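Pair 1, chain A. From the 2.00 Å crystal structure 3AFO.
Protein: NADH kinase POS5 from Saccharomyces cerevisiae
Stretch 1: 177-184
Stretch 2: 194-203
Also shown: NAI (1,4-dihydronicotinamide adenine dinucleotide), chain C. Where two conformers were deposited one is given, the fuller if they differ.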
# COMPACT_ATOMS: atom_id res chain seq x y z
N HIS A 177 3.96 -2.89 29.79
CA HIS A 177 2.94 -1.86 29.92
C HIS A 177 2.30 -1.55 28.57
O HIS A 177 3.00 -1.31 27.58
CB HIS A 177 3.53 -0.59 30.55
CG HIS A 177 2.54 0.51 30.69
ND1 HIS A 177 1.60 0.53 31.71
CD2 HIS A 177 2.30 1.60 29.94
CE1 HIS A 177 0.85 1.60 31.58
NE2 HIS A 177 1.24 2.27 30.51
N ARG A 178 0.98 -1.59 28.53
CA ARG A 178 0.22 -1.23 27.34
C ARG A 178 -0.70 -0.09 27.72
O ARG A 178 -1.41 -0.17 28.72
CB ARG A 178 -0.60 -2.41 26.81
CG ARG A 178 0.19 -3.66 26.43
CD ARG A 178 -0.78 -4.74 25.92
NE ARG A 178 -0.15 -6.01 25.55
CZ ARG A 178 0.54 -6.23 24.43
NH1 ARG A 178 0.74 -5.25 23.55
NH2 ARG A 178 1.06 -7.43 24.20
N THR A 179 -0.69 0.97 26.91
CA THR A 179 -1.50 2.16 27.18
C THR A 179 -2.95 1.95 26.74
O THR A 179 -3.24 1.05 25.96
CB THR A 179 -0.90 3.39 26.48
OG1 THR A 179 -1.72 4.54 26.73
CG2 THR A 179 -0.82 3.15 24.99
N ARG A 180 -3.85 2.78 27.26
CA ARG A 180 -5.27 2.73 26.94
C ARG A 180 -5.73 4.04 26.32
O ARG A 180 -5.24 5.12 26.70
CB ARG A 180 -6.10 2.51 28.21
CG ARG A 180 -6.09 1.10 28.77
CD ARG A 180 -7.19 0.93 29.82
NE ARG A 180 -6.93 1.71 31.03
CZ ARG A 180 -7.73 1.76 32.09
NH1 ARG A 180 -8.87 1.07 32.11
NH2 ARG A 180 -7.40 2.51 33.14
N LEU A 181 -6.67 3.94 25.38
CA LEU A 181 -7.37 5.11 24.85
C LEU A 181 -8.72 5.31 25.56
O LEU A 181 -9.30 4.36 26.11
CB LEU A 181 -7.61 4.97 23.34
CG LEU A 181 -6.43 4.95 22.37
CD1 LEU A 181 -6.92 4.77 20.94
CD2 LEU A 181 -5.60 6.21 22.48
N GLU A 182 -9.19 6.55 25.54
CA GLU A 182 -10.52 6.88 26.01
C GLU A 182 -11.34 7.41 24.85
O GLU A 182 -10.88 8.28 24.11
CB GLU A 182 -10.46 7.96 27.09
CG GLU A 182 -9.95 7.49 28.42
CD GLU A 182 -10.08 8.56 29.50
OE1 GLU A 182 -10.74 9.60 29.25
OE2 GLU A 182 -9.52 8.37 30.59
N CYS A 183 -12.53 6.85 24.67
CA CYS A 183 -13.49 7.36 23.71
C CYS A 183 -14.60 8.09 24.47
O CYS A 183 -15.25 7.50 25.34
CB CYS A 183 -14.07 6.22 22.87
SG CYS A 183 -15.35 6.72 21.71
N HIS A 184 -14.81 9.36 24.14
CA HIS A 184 -15.91 10.15 24.70
C HIS A 184 -16.95 10.37 23.61
O HIS A 184 -16.69 11.08 22.63
CB HIS A 184 -15.39 11.50 25.20
CG HIS A 184 -14.47 11.40 26.38
ND1 HIS A 184 -13.30 10.68 26.36
CD2 HIS A 184 -14.55 11.95 27.61
CE1 HIS A 184 -12.70 10.77 27.53
NE2 HIS A 184 -13.44 11.55 28.31
N ILE A 194 -20.62 9.70 26.95
CA ILE A 194 -20.52 8.30 27.28
C ILE A 194 -19.04 7.90 27.08
O ILE A 194 -18.52 7.97 25.95
CB ILE A 194 -21.44 7.45 26.38
CG1 ILE A 194 -22.89 7.97 26.46
CG2 ILE A 194 -21.33 5.98 26.74
CD1 ILE A 194 -23.85 7.49 25.34
N VAL A 195 -18.38 7.53 28.17
CA VAL A 195 -16.95 7.20 28.15
C VAL A 195 -16.69 5.69 28.09
O VAL A 195 -17.24 4.91 28.85
CB VAL A 195 -16.21 7.82 29.36
CG1 VAL A 195 -14.69 7.69 29.21
CG2 VAL A 195 -16.61 9.28 29.55
N THR A 196 -15.84 5.29 27.15
CA THR A 196 -15.39 3.91 27.04
C THR A 196 -13.86 3.87 26.96
O THR A 196 -13.21 4.86 26.62
CB THR A 196 -16.02 3.19 25.83
OG1 THR A 196 -15.91 4.01 24.67
CG2 THR A 196 -17.50 2.88 26.08
N HIS A 197 -13.29 2.71 27.28
CA HIS A 197 -11.85 2.54 27.31
C HIS A 197 -11.41 1.44 26.36
O HIS A 197 -12.06 0.40 26.27
CB HIS A 197 -11.39 2.25 28.74
CG HIS A 197 -11.73 3.35 29.70
ND1 HIS A 197 -13.00 3.55 30.19
CD2 HIS A 197 -10.96 4.33 30.23
CE1 HIS A 197 -13.00 4.60 30.99
NE2 HIS A 197 -11.78 5.09 31.03
N ALA A 198 -10.32 1.69 25.64
CA ALA A 198 -9.86 0.80 24.57
C ALA A 198 -8.43 0.35 24.77
O ALA A 198 -7.53 1.16 25.00
CB ALA A 198 -10.01 1.48 23.20
N MET A 199 -8.23 -0.96 24.65
CA MET A 199 -6.89 -1.54 24.66
C MET A 199 -6.33 -1.66 23.23
O MET A 199 -5.13 -1.49 23.01
CB MET A 199 -6.96 -2.91 25.33
CG MET A 199 -5.73 -3.73 25.27
SD MET A 199 -5.93 -5.15 26.36
CE MET A 199 -4.28 -5.81 26.21
N ASN A 200 -7.22 -1.98 22.30
CA ASN A 200 -6.90 -2.15 20.88
C ASN A 200 -7.21 -0.90 20.09
O ASN A 200 -6.31 -0.23 19.55
CB ASN A 200 -7.75 -3.28 20.29
CG ASN A 200 -6.97 -4.55 20.01
OD1 ASN A 200 -7.52 -5.46 19.39
ND2 ASN A 200 -5.72 -4.63 20.45
N ASP A 201 -8.50 -0.60 19.99
CA ASP A 201 -8.94 0.42 19.08
C ASP A 201 -10.33 0.96 19.31
O ASP A 201 -11.15 0.37 20.03
CB ASP A 201 -8.82 -0.08 17.63
CG ASP A 201 -9.36 -1.49 17.44
OD1 ASP A 201 -10.36 -1.88 18.11
OD2 ASP A 201 -8.79 -2.20 16.59
N ILE A 202 -10.58 2.09 18.67
CA ILE A 202 -11.89 2.69 18.56
C ILE A 202 -12.12 2.87 17.07
O ILE A 202 -11.27 3.46 16.37
CB ILE A 202 -11.93 4.05 19.28
CG1 ILE A 202 -11.69 3.84 20.78
CG2 ILE A 202 -13.28 4.78 19.00
CD1 ILE A 202 -10.83 4.91 21.45
N PHE A 203 -13.25 2.38 16.57
CA PHE A 203 -13.52 2.56 15.13
C PHE A 203 -14.94 2.86 14.76
O PHE A 203 -15.88 2.52 15.48
CB PHE A 203 -12.92 1.42 14.26
CG PHE A 203 -13.45 0.05 14.54
CD1 PHE A 203 -14.57 -0.44 13.87
CD2 PHE A 203 -12.80 -0.79 15.43
CE1 PHE A 203 -15.05 -1.73 14.12
CE2 PHE A 203 -13.27 -2.09 15.68
CZ PHE A 203 -14.39 -2.56 15.03
PA NAI C . -12.57 -11.10 16.56
O1A NAI C . -12.30 -12.54 16.89
O2A NAI C . -13.83 -10.86 15.57
O5B NAI C . -11.38 -10.44 15.79
C5B NAI C . -10.15 -10.66 16.27
C4B NAI C . -9.28 -11.16 15.18
O4B NAI C . -8.22 -10.16 15.25
C3B NAI C . -8.75 -12.43 15.82
O3B NAI C . -8.09 -13.23 14.84
C2B NAI C . -7.76 -11.86 16.84
O2B NAI C . -6.73 -12.78 17.16
C1B NAI C . -7.15 -10.70 16.05
N9A NAI C . -6.65 -9.63 16.97
C8A NAI C . -7.35 -8.94 17.87
N7A NAI C . -6.54 -8.08 18.49
C5A NAI C . -5.32 -8.20 17.96
C6A NAI C . -4.09 -7.58 18.17
N6A NAI C . -3.92 -6.60 19.09
N1A NAI C . -3.04 -7.98 17.43
C2A NAI C . -3.15 -8.94 16.52
N3A NAI C . -4.31 -9.54 16.29
C4A NAI C . -5.40 -9.20 16.99
O3 NAI C . -12.92 -10.17 17.88
PN NAI C . -11.96 -10.09 19.17
O1N NAI C . -11.04 -11.27 19.20
O2N NAI C . -12.88 -9.75 20.28
O5D NAI C . -10.99 -8.81 18.92
C5D NAI C . -11.54 -7.53 18.65
C4D NAI C . -10.71 -6.84 17.58
O4D NAI C . -11.14 -7.38 16.31
C3D NAI C . -11.03 -5.36 17.42
O3D NAI C . -10.32 -4.58 18.39
C2D NAI C . -10.52 -5.09 15.99
O2D NAI C . -9.19 -4.56 16.04
C1D NAI C . -10.49 -6.52 15.37
N1N NAI C . -11.25 -6.47 14.11
C2N NAI C . -10.54 -6.70 12.93
C3N NAI C . -11.18 -6.66 11.70
C7N NAI C . -10.33 -6.94 10.43
O7N NAI C . -10.83 -6.95 9.30
N7N NAI C . -9.06 -7.17 10.65
C4N NAI C . -12.55 -6.37 11.65
C5N NAI C . -13.28 -6.13 12.83
C6N NAI C . -12.64 -6.17 14.07
O HOH W 1 -2.71 -1.06 24.71

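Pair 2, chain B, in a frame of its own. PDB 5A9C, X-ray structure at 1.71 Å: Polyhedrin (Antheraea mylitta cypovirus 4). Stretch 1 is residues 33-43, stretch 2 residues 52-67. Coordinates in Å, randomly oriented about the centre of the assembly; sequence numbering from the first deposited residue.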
# COMPACT_ATOMS: atom_id res chain seq x y z
N VAL B 33 21.16 -12.29 -6.74
CA VAL B 33 21.43 -12.24 -5.30
C VAL B 33 20.12 -12.01 -4.54
O VAL B 33 19.23 -11.33 -5.04
CB VAL B 33 22.48 -11.16 -4.95
CG1 VAL B 33 22.68 -11.06 -3.45
CG2 VAL B 33 23.80 -11.48 -5.64
N GLN B 34 20.01 -12.58 -3.35
CA GLN B 34 18.74 -12.63 -2.63
C GLN B 34 18.07 -11.28 -2.32
O GLN B 34 16.84 -11.20 -2.26
CB GLN B 34 18.88 -13.46 -1.35
CG GLN B 34 19.05 -14.95 -1.61
CD GLN B 34 19.37 -15.73 -0.35
OE1 GLN B 34 19.31 -15.19 0.76
NE2 GLN B 34 19.71 -17.00 -0.52
N ASP B 35 18.86 -10.23 -2.14
CA ASP B 35 18.28 -8.92 -1.87
C ASP B 35 18.41 -8.00 -3.09
O ASP B 35 18.36 -6.78 -2.96
CB ASP B 35 18.93 -8.27 -0.65
CG ASP B 35 20.35 -7.81 -0.91
OD1 ASP B 35 21.07 -8.49 -1.67
OD2 ASP B 35 20.74 -6.76 -0.34
N ALA B 36 18.56 -8.60 -4.26
CA ALA B 36 18.65 -7.84 -5.49
C ALA B 36 17.33 -7.17 -5.81
O ALA B 36 16.27 -7.59 -5.33
CB ALA B 36 19.08 -8.74 -6.65
N MET B 37 17.38 -6.12 -6.61
CA MET B 37 16.18 -5.44 -7.06
C MET B 37 15.62 -6.11 -8.31
O MET B 37 16.36 -6.62 -9.15
CB MET B 37 16.45 -3.96 -7.32
CG MET B 37 16.86 -3.18 -6.09
SD MET B 37 15.57 -3.14 -4.83
CE MET B 37 14.36 -2.11 -5.64
N MET B 38 14.29 -6.11 -8.41
CA MET B 38 13.62 -6.50 -9.64
C MET B 38 12.96 -5.26 -10.22
O MET B 38 12.81 -4.25 -9.53
CB MET B 38 12.57 -7.59 -9.36
CG MET B 38 13.16 -8.96 -9.09
SD MET B 38 11.94 -10.12 -8.43
CE MET B 38 11.70 -9.43 -6.80
N ARG B 39 12.58 -5.32 -11.49
CA ARG B 39 11.98 -4.17 -12.13
C ARG B 39 10.86 -4.58 -13.06
O ARG B 39 11.07 -5.32 -14.02
CB ARG B 39 13.03 -3.35 -12.88
CG ARG B 39 12.55 -1.97 -13.29
CD ARG B 39 13.72 -1.11 -13.75
NE ARG B 39 13.34 0.29 -13.92
CZ ARG B 39 14.21 1.28 -14.06
NH1 ARG B 39 15.51 1.02 -14.04
NH2 ARG B 39 13.79 2.53 -14.20
N VAL B 40 9.66 -4.09 -12.77
CA VAL B 40 8.51 -4.35 -13.61
C VAL B 40 7.97 -3.02 -14.10
O VAL B 40 7.79 -2.09 -13.32
CB VAL B 40 7.41 -5.12 -12.86
CG1 VAL B 40 6.14 -5.20 -13.70
CG2 VAL B 40 7.89 -6.51 -12.50
N VAL B 41 7.73 -2.92 -15.40
CA VAL B 41 7.21 -1.70 -15.98
C VAL B 41 5.98 -1.99 -16.82
O VAL B 41 5.97 -2.90 -17.64
CB VAL B 41 8.26 -0.99 -16.85
CG1 VAL B 41 7.71 0.35 -17.34
CG2 VAL B 41 9.55 -0.79 -16.07
N VAL B 42 4.93 -1.20 -16.59
CA VAL B 42 3.73 -1.27 -17.40
C VAL B 42 3.68 -0.05 -18.31
O VAL B 42 3.52 1.08 -17.85
CB VAL B 42 2.46 -1.30 -16.52
CG1 VAL B 42 1.21 -1.42 -17.39
CG2 VAL B 42 2.54 -2.46 -15.53
N PHE B 43 3.85 -0.28 -19.61
CA PHE B 43 3.84 0.80 -20.59
C PHE B 43 2.46 0.91 -21.21
O PHE B 43 2.03 0.00 -21.92
CB PHE B 43 4.83 0.52 -21.72
CG PHE B 43 6.27 0.51 -21.30
CD1 PHE B 43 6.98 1.70 -21.20
CD2 PHE B 43 6.93 -0.68 -21.06
CE1 PHE B 43 8.31 1.69 -20.83
CE2 PHE B 43 8.26 -0.70 -20.69
CZ PHE B 43 8.95 0.49 -20.58
N LYS B 52 2.42 6.20 -21.34
CA LYS B 52 2.65 6.45 -19.92
C LYS B 52 3.18 5.18 -19.27
O LYS B 52 2.63 4.10 -19.46
CB LYS B 52 1.38 6.93 -19.22
CG LYS B 52 1.62 7.32 -17.77
CD LYS B 52 0.58 8.30 -17.25
CE LYS B 52 -0.80 7.67 -17.14
NZ LYS B 52 -1.81 8.64 -16.62
N ALA B 53 4.25 5.32 -18.50
CA ALA B 53 4.89 4.16 -17.89
C ALA B 53 4.70 4.14 -16.38
O ALA B 53 4.89 5.15 -15.71
CB ALA B 53 6.37 4.13 -18.25
N PHE B 54 4.31 2.98 -15.87
CA PHE B 54 4.29 2.74 -14.43
C PHE B 54 5.47 1.82 -14.10
O PHE B 54 5.43 0.62 -14.36
CB PHE B 54 2.96 2.11 -14.01
CG PHE B 54 1.77 2.96 -14.36
CD1 PHE B 54 1.20 2.87 -15.62
CD2 PHE B 54 1.24 3.85 -13.45
CE1 PHE B 54 0.11 3.66 -15.96
CE2 PHE B 54 0.16 4.64 -13.78
CZ PHE B 54 -0.41 4.54 -15.04
N ASP B 55 6.51 2.42 -13.52
CA ASP B 55 7.80 1.77 -13.34
C ASP B 55 8.03 1.39 -11.88
O ASP B 55 8.16 2.27 -11.02
CB ASP B 55 8.90 2.72 -13.81
CG ASP B 55 10.25 2.07 -13.90
OD1 ASP B 55 10.44 0.97 -13.34
OD2 ASP B 55 11.14 2.67 -14.54
N TYR B 56 8.08 0.09 -11.60
CA TYR B 56 8.22 -0.40 -10.23
C TYR B 56 9.56 -1.09 -10.02
O TYR B 56 9.92 -2.00 -10.77
CB TYR B 56 7.09 -1.38 -9.89
CG TYR B 56 5.70 -0.85 -10.12
CD1 TYR B 56 5.07 -1.00 -11.35
CD2 TYR B 56 5.00 -0.21 -9.11
CE1 TYR B 56 3.80 -0.53 -11.57
CE2 TYR B 56 3.72 0.28 -9.31
CZ TYR B 56 3.12 0.11 -10.55
OH TYR B 56 1.85 0.59 -10.77
N VAL B 57 10.29 -0.67 -9.00
CA VAL B 57 11.45 -1.42 -8.54
C VAL B 57 11.19 -1.94 -7.13
O VAL B 57 10.63 -1.23 -6.30
CB VAL B 57 12.76 -0.61 -8.61
CG1 VAL B 57 13.04 -0.18 -10.04
CG2 VAL B 57 12.69 0.61 -7.70
N PHE B 58 11.58 -3.18 -6.88
CA PHE B 58 11.22 -3.90 -5.66
C PHE B 58 12.11 -5.12 -5.50
O PHE B 58 12.49 -5.74 -6.49
CB PHE B 58 9.76 -4.35 -5.75
CG PHE B 58 9.49 -5.28 -6.90
CD1 PHE B 58 9.36 -4.79 -8.19
CD2 PHE B 58 9.39 -6.64 -6.70
CE1 PHE B 58 9.12 -5.64 -9.25
CE2 PHE B 58 9.15 -7.50 -7.75
CZ PHE B 58 9.01 -7.00 -9.04
N PRO B 59 12.43 -5.48 -4.25
CA PRO B 59 13.36 -6.58 -3.97
C PRO B 59 12.76 -7.98 -3.85
O PRO B 59 13.48 -8.95 -4.07
CB PRO B 59 13.98 -6.17 -2.64
CG PRO B 59 12.89 -5.42 -1.95
CD PRO B 59 12.15 -4.68 -3.04
N ASP B 60 11.48 -8.09 -3.49
CA ASP B 60 10.92 -9.41 -3.17
C ASP B 60 9.66 -9.79 -3.95
O ASP B 60 9.59 -10.88 -4.52
CB ASP B 60 10.66 -9.52 -1.67
CG ASP B 60 11.94 -9.48 -0.85
OD1 ASP B 60 12.82 -10.33 -1.09
OD2 ASP B 60 12.06 -8.60 0.02
N TYR B 61 8.68 -8.90 -3.96
CA TYR B 61 7.43 -9.17 -4.67
C TYR B 61 6.71 -7.89 -5.02
O TYR B 61 6.87 -6.85 -4.37
CB TYR B 61 6.52 -10.09 -3.85
CG TYR B 61 6.09 -9.49 -2.53
CD1 TYR B 61 4.95 -8.71 -2.43
CD2 TYR B 61 6.84 -9.69 -1.38
CE1 TYR B 61 4.56 -8.15 -1.23
CE2 TYR B 61 6.47 -9.14 -0.17
CZ TYR B 61 5.33 -8.37 -0.10
OH TYR B 61 4.95 -7.82 1.11
N LEU B 62 5.89 -7.96 -6.07
CA LEU B 62 5.13 -6.82 -6.52
C LEU B 62 3.70 -7.23 -6.83
O LEU B 62 3.47 -8.16 -7.61
CB LEU B 62 5.77 -6.21 -7.77
CG LEU B 62 4.98 -5.10 -8.47
CD1 LEU B 62 4.95 -3.84 -7.62
CD2 LEU B 62 5.58 -4.81 -9.83
N LYS B 63 2.74 -6.55 -6.20
CA LYS B 63 1.33 -6.71 -6.51
C LYS B 63 0.80 -5.38 -7.03
O LYS B 63 0.83 -4.38 -6.31
CB LYS B 63 0.55 -7.14 -5.26
CG LYS B 63 0.97 -8.47 -4.69
CD LYS B 63 0.25 -8.76 -3.38
CE LYS B 63 0.49 -7.65 -2.37
NZ LYS B 63 -0.20 -7.92 -1.08
N VAL B 64 0.32 -5.37 -8.27
CA VAL B 64 -0.13 -4.13 -8.88
C VAL B 64 -1.60 -4.18 -9.28
O VAL B 64 -2.06 -5.17 -9.84
CB VAL B 64 0.69 -3.78 -10.14
CG1 VAL B 64 0.12 -2.55 -10.83
CG2 VAL B 64 2.14 -3.57 -9.78
N PHE B 65 -2.32 -3.11 -8.97
CA PHE B 65 -3.64 -2.89 -9.54
C PHE B 65 -3.72 -1.46 -10.04
O PHE B 65 -3.70 -0.51 -9.26
CB PHE B 65 -4.77 -3.15 -8.54
CG PHE B 65 -6.13 -2.73 -9.04
CD1 PHE B 65 -6.80 -3.50 -9.98
CD2 PHE B 65 -6.74 -1.58 -8.58
CE1 PHE B 65 -8.05 -3.12 -10.45
CE2 PHE B 65 -7.99 -1.19 -9.04
CZ PHE B 65 -8.65 -1.97 -9.98
N LEU B 66 -3.78 -1.31 -11.36
CA LEU B 66 -3.93 0.00 -11.96
C LEU B 66 -5.41 0.24 -12.25
O LEU B 66 -6.01 -0.47 -13.05
CB LEU B 66 -3.10 0.10 -13.24
CG LEU B 66 -1.59 -0.04 -13.02
CD1 LEU B 66 -0.85 -0.22 -14.34
CD2 LEU B 66 -1.05 1.15 -12.24
N ASN B 67 -5.99 1.23 -11.58
CA ASN B 67 -7.41 1.53 -11.77
C ASN B 67 -7.62 2.31 -13.06
O ASN B 67 -6.67 2.81 -13.67
CB ASN B 67 -7.99 2.29 -10.58
CG ASN B 67 -7.34 3.64 -10.37
OD1 ASN B 67 -7.42 4.51 -11.24
ND2 ASN B 67 -6.71 3.83 -9.22

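Two antiparallel strands, followed by a short connection that sends the chain back as a third strand, form the scaffold common to pair 1 and pair 2; 14 central residues superpose with an RMSD of 0.9 Å. The strand directions differ by 156° in pair 1 and 166° in pair 2, and the returning strand runs within 27° and 17° of the first. The register is also shared. Leu A181 with Ala A198 matches Met B38 with Phe B58, and Cys A183 with Thr A196 matches Val B40 with Tyr B56; all four are hydrogen-bonded pairs. Leu A181 N donates to Ala A198 O at 2.9 Å, and Met B38 N to Phe B58 O at 2.7 Å. Between them lie the non-hydrogen-bonded pairs, where CA-H groups approach carbonyls: Glu A182 CA lies 3.4 Å from Thr A196 O, and Arg B39 CA 3.3 Å from Tyr B56 O.

Because such a ladder is built from backbone atoms, it leaves the side chains free to differ. On the face carrying Leu A181 and Cys A183, pair 1 has only the small Ala A198 opposite Leu A181, and Ile A202 of the returning strand supplies much of the packing: its CD1 lies 3.7 Å from Leu A181 CB and 3.8 Å from Cys A183 CB. In pair 2 the matching Phe B58 ring, with chi1 at 61° (p), receives Met B38 CB over one face, 3.9 Å from the ring centroid, while Val B40 CG2 meets its edge 3.6 Å from CE1. The returning strand contributes here too, Leu B62 CD2 lying 3.6 Å from Val B40 CB.

The other face shows a sharper change in chemistry. Glu A182 matches Arg B39, and Val A195 matches Asp B55. In pair 2 the extended arginine reaches diagonally to the aspartate and forms a salt bridge, with NH2 of Arg B39 2.7 Å from OD2 of Asp B55 and NE of Arg B39 donating to OD1 of Asp B55 at 3.0 Å. In pair 1 this diagonal holds no such bond; instead Val A195 packs directly across the ladder, its CG1 4.2 Å from the centroid of the His A184 ring and over its face. Glu A182 CG meanwhile rests 3.8 Å from His A197 CD2, much as Arg B39 CG lies 3.7 Å from Val B57 CG1. A shared backbone register fixes which positions are neighbours, but not the chemistry by which they pack.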